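Local coordinates for protein SsfS6 (Streptomyces sp. SF2575, PDB 4FZR) that adopts the two-domain GT-B architecture of the erythromycin biosynthesis protein CIII-like family, with a parallel sheet in each half, at residues R91-K94 and P95-H99; L72-P75 and E76-S79; G105-V108 and L109-D113. All blocks are in the same frame, centred on the assembly; numbering follows the deposited sequence.

Contacts 1 and 3 lie on a single helix, 93-122, at its start and near its middle, while contact 2 is built on the short helix 74-78 and its lead-in, which precede that helix in the chain and pack against it. Contacts 2 and 3 have centres about 12 Å apart and meet directly: V77 O lies 3.3 Å from R106 NE, a probable hydrogen bond, and L72 CD1 packs 3.9 Å from L107 CD1. Contact 2 also meets contact 1, whose centre is about 17 Å from its own, through L78 CD1 at 3.6 Å from H99 O. Contacts 1 and 3 do not touch. All three belong to the N-terminal half of the fold.

Contact 1. Residues R91-K94 and P95-H99; sequences REEK and PLLEH
E92 meets the first turn of helix 93-122 with its backbone and the root of its side chain. Its O receives a weak bond from L96 N, and its CB lies 3.7 Å from P95 CD, with P95 CG close by, before the extended chain leads the carboxylate away. E93 holds the turn more firmly: its O accepts L97 N at 2.9 Å, the donor tilted 21° from the carbonyl plane. Its side chain runs alongside that of L97, pointing the same way, and CG approaches L97 CD1 to 4.1 Å. With CG anti to the backbone N (chi1 164°) and the rest extended, the carboxylate is carried to R337, with which OE1 forms a salt bridge. Since helix 333-341 belongs to the second sheet's half of the chain, this bond joins the two halves. K94 O takes E98 N at 3.2 Å, the donor lying in the carbonyl plane, and a weaker bond from L97 N. The bent K94 side chain reaches across to E98, where its CE comes within 3.6 Å of OE2; the ammonium itself stays back, NZ being 4.9 Å from that oxygen. L159 of helix 158-167 is touched by the side chains of K94, L97 and E98. P95, which has no N-H to offer, sits in the first turn, where none is needed. With NZ held off from OE2, the charges of K94 and E98 probably attract each other only weakly, whereas the carboxylate of E93 is held by its arginine and may also gain from the helix dipole.

Contact 2. Residues L72-P75 and E76-S79; sequences LDMP and EVLS
The backbone of 72-79 passes from an extended lead-in into the short helix 74-78, where M74 O accepts both V77 N, 51° out of the carbonyl plane, and L78 N, nearly along the C=O axis, each at 2.8 Å. P75 O is likewise gripped twice by S79. S79 N comes to 2.9 Å from P75 O, and S79 OG, turned beside that nitrogen (chi1 -63°), reaches P75 O at 3.0 Å from the opposite face of its plane. At the start of the segment E76 reaches back: OE1 accepts D73 N at 3.2 Å, the donor standing above the carboxylate plane, an arrangement resembling one half of a capping box. L72 crosses the same carboxylate, with CD2 3.6 Å from E76 CD. Selenomethionine M74 bends twice and brings its CE to 3.8 Å from V77 CG2; the same side chain also touches C24 in a neighbouring loop. The N-terminal side of this brief helix thus gains the bond from D73 N to the E76 carboxylate, toward S79 the hydroxyl adds to the grip on P75 O, and apolar contacts join the residues between.

Contact 3. Residues G105-V108 and L109-D113; sequences GRLV and LRMRD
R112 N approaches V108 O at 2.8 Å, almost head-on to the carbonyl. M111 N meets the same V108 O at 3.0 Å but from 67° above the carbonyl plane, so that this oxygen serves two donors. The preceding bonds are all weak. L109 N reaches R106 O at 3.2 Å, while R110 N and M111 N both turn to L107 O. Three- and four-residue spacings are therefore mixed in this part of helix 93-122, and G105 O stands 3.9 Å from L109 N, with no hydrogen bond between them.

Apolar contact is carried by L107 and selenomethionine M111, one turn apart. L107 CG stands beside the carbonyl carbon (chi1 169°), which brings CD1 over the far end of M111, 4.0 Å from both SE and CE, and the two side chains pass at a slant. V108 CG1 lies 4.3 Å from R112 CB, and V108 also packs on L138 of helix 135-143.

Among the charged side chains, R112 has its CG between the backbone N and the carbonyl carbon (chi1 68°), which lays its methylenes alongside V108 O; its guanidinium makes a long, weak ion pair with E171. R106 leads away from residues 109-113, its NH1 forming a salt bridge with E167 and its NE a hydrogen bond to V77 O. R110 CG lies 3.7 Å from R106 O, and the chain beyond it is bent.

Backbone bonding is weak up to L107 O and firmer at V108 O; the buried face of L107, V108 and M111 adds apolar contact, while the guanidinium of buried R106 is paired with E167 and V77 O, which lie on other helices.

Contact 1. Residues R91-K94 and P95-H99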
# COMPACT_ATOMS: atom_id res chain seq x y z
N ARG A 91 13.02 32.10 -20.61
CA ARG A 91 13.74 32.48 -19.40
C ARG A 91 12.84 33.25 -18.45
O ARG A 91 12.97 33.14 -17.23
CB ARG A 91 15.00 33.28 -19.74
CG ARG A 91 15.95 33.47 -18.55
CD ARG A 91 16.42 32.12 -17.99
NE ARG A 91 17.09 32.26 -16.70
CZ ARG A 91 17.52 31.24 -15.97
NH1 ARG A 91 17.36 29.99 -16.40
NH2 ARG A 91 18.12 31.46 -14.81
N GLU A 92 11.92 34.04 -19.01
CA GLU A 92 10.92 34.72 -18.20
C GLU A 92 9.97 33.68 -17.60
O GLU A 92 9.65 32.69 -18.25
CB GLU A 92 10.14 35.74 -19.03
CG GLU A 92 10.98 36.91 -19.52
CD GLU A 92 10.13 38.04 -20.08
OE1 GLU A 92 10.21 38.29 -21.30
OE2 GLU A 92 9.41 38.68 -19.29
N GLU A 93 9.53 33.92 -16.38
CA GLU A 93 8.77 32.93 -15.63
C GLU A 93 7.40 32.61 -16.24
O GLU A 93 7.00 31.44 -16.28
CB GLU A 93 8.58 33.40 -14.19
CG GLU A 93 7.50 32.65 -13.43
CD GLU A 93 7.71 32.68 -11.93
OE1 GLU A 93 8.86 32.90 -11.49
OE2 GLU A 93 6.73 32.48 -11.19
N LYS A 94 6.69 33.63 -16.70
CA LYS A 94 5.31 33.44 -17.14
C LYS A 94 5.21 32.58 -18.41
O LYS A 94 4.50 31.57 -18.42
CB LYS A 94 4.61 34.78 -17.36
CG LYS A 94 3.10 34.66 -17.47
CD LYS A 94 2.60 35.10 -18.84
CE LYS A 94 1.08 35.09 -18.90
NZ LYS A 94 0.45 35.96 -17.87
N PRO A 95 5.91 32.97 -19.48
CA PRO A 95 5.83 32.14 -20.69
C PRO A 95 6.47 30.77 -20.47
O PRO A 95 6.21 29.84 -21.23
CB PRO A 95 6.62 32.94 -21.72
CG PRO A 95 7.59 33.73 -20.91
CD PRO A 95 6.88 34.07 -19.63
N LEU A 96 7.30 30.66 -19.43
CA LEU A 96 7.90 29.38 -19.05
C LEU A 96 6.84 28.48 -18.43
O LEU A 96 6.85 27.26 -18.64
CB LEU A 96 9.04 29.61 -18.05
CG LEU A 96 9.77 28.37 -17.56
CD1 LEU A 96 10.29 27.56 -18.73
CD2 LEU A 96 10.92 28.77 -16.65
N LEU A 97 5.94 29.08 -17.66
CA LEU A 97 4.83 28.35 -17.07
C LEU A 97 3.91 27.78 -18.15
O LEU A 97 3.44 26.64 -18.03
CB LEU A 97 4.02 29.27 -16.14
CG LEU A 97 4.25 29.09 -14.64
CD1 LEU A 97 5.74 29.03 -14.32
CD2 LEU A 97 3.58 30.23 -13.87
N GLU A 98 3.65 28.56 -19.19
CA GLU A 98 2.80 28.12 -20.28
C GLU A 98 3.51 27.03 -21.08
O GLU A 98 2.89 26.08 -21.55
CB GLU A 98 2.44 29.30 -21.18
CG GLU A 98 1.56 30.34 -20.49
CD GLU A 98 1.47 31.66 -21.25
OE1 GLU A 98 2.44 32.02 -21.94
OE2 GLU A 98 0.42 32.33 -21.14
N HIS A 99 4.82 27.18 -21.24
CA HIS A 99 5.64 26.18 -21.91
C HIS A 99 5.48 24.82 -21.22
O HIS A 99 5.20 23.81 -21.87
CB HIS A 99 7.11 26.61 -21.89
CG HIS A 99 8.04 25.63 -22.52
ND1 HIS A 99 8.99 24.94 -21.80
CD2 HIS A 99 8.18 25.24 -23.81
CE1 HIS A 99 9.67 24.15 -22.62
NE2 HIS A 99 9.20 24.31 -23.84

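Contact 2. Residues L72-P75 and E76-S79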
# COMPACT_ATOMS: atom_id res chain seq x y z
N LEU A 72 8.56 6.55 -20.53
CA LEU A 72 8.56 7.97 -20.89
C LEU A 72 9.14 8.83 -19.78
O LEU A 72 9.00 8.51 -18.60
CB LEU A 72 7.13 8.44 -21.12
CG LEU A 72 6.64 8.78 -22.52
CD1 LEU A 72 5.34 9.57 -22.43
CD2 LEU A 72 7.67 9.55 -23.32
N ASP A 73 9.77 9.93 -20.16
CA ASP A 73 10.15 10.95 -19.20
C ASP A 73 9.66 12.29 -19.74
O ASP A 73 9.39 12.42 -20.93
CB ASP A 73 11.66 10.94 -18.95
CG ASP A 73 12.12 9.65 -18.30
OD1 ASP A 73 11.33 9.07 -17.52
OD2 ASP A 73 13.25 9.20 -18.58
N MSE A 74 9.51 13.26 -18.86
CA MSE A 74 8.89 14.52 -19.25
C MSE A 74 9.67 15.31 -20.32
O MSE A 74 9.06 15.82 -21.26
CB MSE A 74 8.65 15.39 -18.02
CG MSE A 74 7.32 15.11 -17.33
SE MSE A 74 5.79 15.33 -18.52
CE MSE A 74 6.27 17.03 -19.36
N PRO A 75 11.00 15.42 -20.18
CA PRO A 75 11.78 16.15 -21.19
C PRO A 75 11.47 15.69 -22.60
O PRO A 75 11.33 16.51 -23.51
CB PRO A 75 13.22 15.81 -20.83
CG PRO A 75 13.19 15.54 -19.37
CD PRO A 75 11.85 14.88 -19.11
N GLU A 76 11.36 14.38 -22.76
CA GLU A 76 10.98 13.77 -24.03
C GLU A 76 9.81 14.49 -24.69
O GLU A 76 9.80 14.69 -25.90
CB GLU A 76 10.59 12.31 -23.78
CG GLU A 76 11.22 11.33 -24.72
CD GLU A 76 11.10 9.91 -24.21
OE1 GLU A 76 11.31 9.70 -23.00
OE2 GLU A 76 10.79 9.01 -25.02
N VAL A 77 8.82 14.87 -23.88
CA VAL A 77 7.56 15.40 -24.40
C VAL A 77 7.51 16.92 -24.26
O VAL A 77 6.74 17.59 -24.95
CB VAL A 77 6.31 14.76 -23.70
CG1 VAL A 77 6.73 13.61 -22.79
CG2 VAL A 77 5.51 15.79 -22.92
N LEU A 78 8.35 17.45 -23.38
CA LEU A 78 8.42 18.88 -23.16
C LEU A 78 9.22 19.58 -24.26
O LEU A 78 8.99 20.75 -24.56
CB LEU A 78 9.06 19.15 -21.79
CG LEU A 78 9.07 20.61 -21.32
CD1 LEU A 78 7.68 21.22 -21.39
CD2 LEU A 78 9.62 20.69 -19.91
N SER A 79 10.15 18.84 -24.86
CA SER A 79 11.14 19.42 -25.77
C SER A 79 10.72 19.42 -27.24
O SER A 79 11.41 20.00 -28.08
CB SER A 79 12.47 18.67 -25.62
OG SER A 79 13.00 18.82 -24.31

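Contact 3. Residues G105-V108 and L109-D113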
# COMPACT_ATOMS: atom_id res chain seq x y z
N GLY A 105 0.16 18.95 -21.63
CA GLY A 105 -0.92 18.76 -22.57
C GLY A 105 -0.56 17.72 -23.62
O GLY A 105 -1.41 16.96 -24.08
N ARG A 106 0.71 17.69 -24.00
CA ARG A 106 1.16 16.76 -25.03
C ARG A 106 1.42 15.38 -24.44
O ARG A 106 1.43 14.39 -25.17
CB ARG A 106 2.42 17.30 -25.71
CG ARG A 106 2.20 18.59 -26.48
CD ARG A 106 3.34 18.89 -27.41
NE ARG A 106 4.55 19.31 -26.71
CZ ARG A 106 4.81 20.56 -26.33
NH1 ARG A 106 3.92 21.53 -26.56
NH2 ARG A 106 5.94 20.84 -25.70
N LEU A 107 1.62 15.31 -23.13
CA LEU A 107 1.75 14.03 -22.44
C LEU A 107 0.44 13.26 -22.57
O LEU A 107 0.44 12.03 -22.66
CB LEU A 107 2.08 14.25 -20.96
CG LEU A 107 2.00 13.01 -20.06
CD1 LEU A 107 2.90 11.90 -20.57
CD2 LEU A 107 2.34 13.37 -18.62
N VAL A 108 -0.66 13.99 -22.59
CA VAL A 108 -1.98 13.39 -22.73
C VAL A 108 -2.10 12.63 -24.05
O VAL A 108 -2.74 11.57 -24.11
CB VAL A 108 -3.08 14.46 -22.70
CG1 VAL A 108 -4.44 13.83 -22.89
CG2 VAL A 108 -3.02 15.23 -21.39
N LEU A 109 -1.49 13.17 -25.10
CA LEU A 109 -1.58 12.60 -26.44
C LEU A 109 -0.89 11.24 -26.52
O LEU A 109 -1.25 10.40 -27.34
CB LEU A 109 -0.95 13.55 -27.46
CG LEU A 109 -1.52 14.96 -27.52
CD1 LEU A 109 -0.86 15.76 -28.65
CD2 LEU A 109 -3.02 14.92 -27.71
N ARG A 110 0.11 11.03 -25.67
CA ARG A 110 0.82 9.76 -25.62
C ARG A 110 0.02 8.70 -24.85
O ARG A 110 0.23 7.51 -25.04
CB ARG A 110 2.19 9.95 -24.96
CG ARG A 110 3.03 11.05 -25.58
CD ARG A 110 3.55 10.66 -26.96
NE ARG A 110 4.66 9.72 -26.89
CZ ARG A 110 5.93 10.07 -26.67
NH1 ARG A 110 6.26 11.34 -26.49
NH2 ARG A 110 6.87 9.14 -26.62
N MSE A 111 -0.90 9.15 -24.00
CA MSE A 111 -1.57 8.27 -23.04
C MSE A 111 -3.03 7.98 -23.36
O MSE A 111 -3.54 6.92 -23.01
CB MSE A 111 -1.49 8.88 -21.64
CG MSE A 111 -0.14 8.71 -20.94
SE MSE A 111 -0.10 9.57 -19.18
CE MSE A 111 1.56 8.78 -18.51
N ARG A 112 -3.71 8.92 -24.01
CA ARG A 112 -5.17 8.88 -24.08
C ARG A 112 -5.73 7.62 -24.74
O ARG A 112 -6.74 7.07 -24.28
CB ARG A 112 -5.72 10.14 -24.76
CG ARG A 112 -5.41 10.28 -26.24
CD ARG A 112 -5.77 11.67 -26.73
NE ARG A 112 -5.73 11.80 -28.19
CZ ARG A 112 -6.80 11.86 -28.98
NH1 ARG A 112 -8.03 11.82 -28.48
NH2 ARG A 112 -6.64 11.98 -30.29
N ASP A 113 -5.10 7.15 -25.81
CA ASP A 113 -5.60 5.98 -26.53
C ASP A 113 -5.72 4.75 -25.62
O ASP A 113 -6.78 4.14 -25.53
CB ASP A 113 -4.71 5.65 -27.73
CG ASP A 113 -4.88 6.64 -28.86
OD1 ASP A 113 -5.97 7.24 -28.98
OD2 ASP A 113 -3.92 6.82 -29.64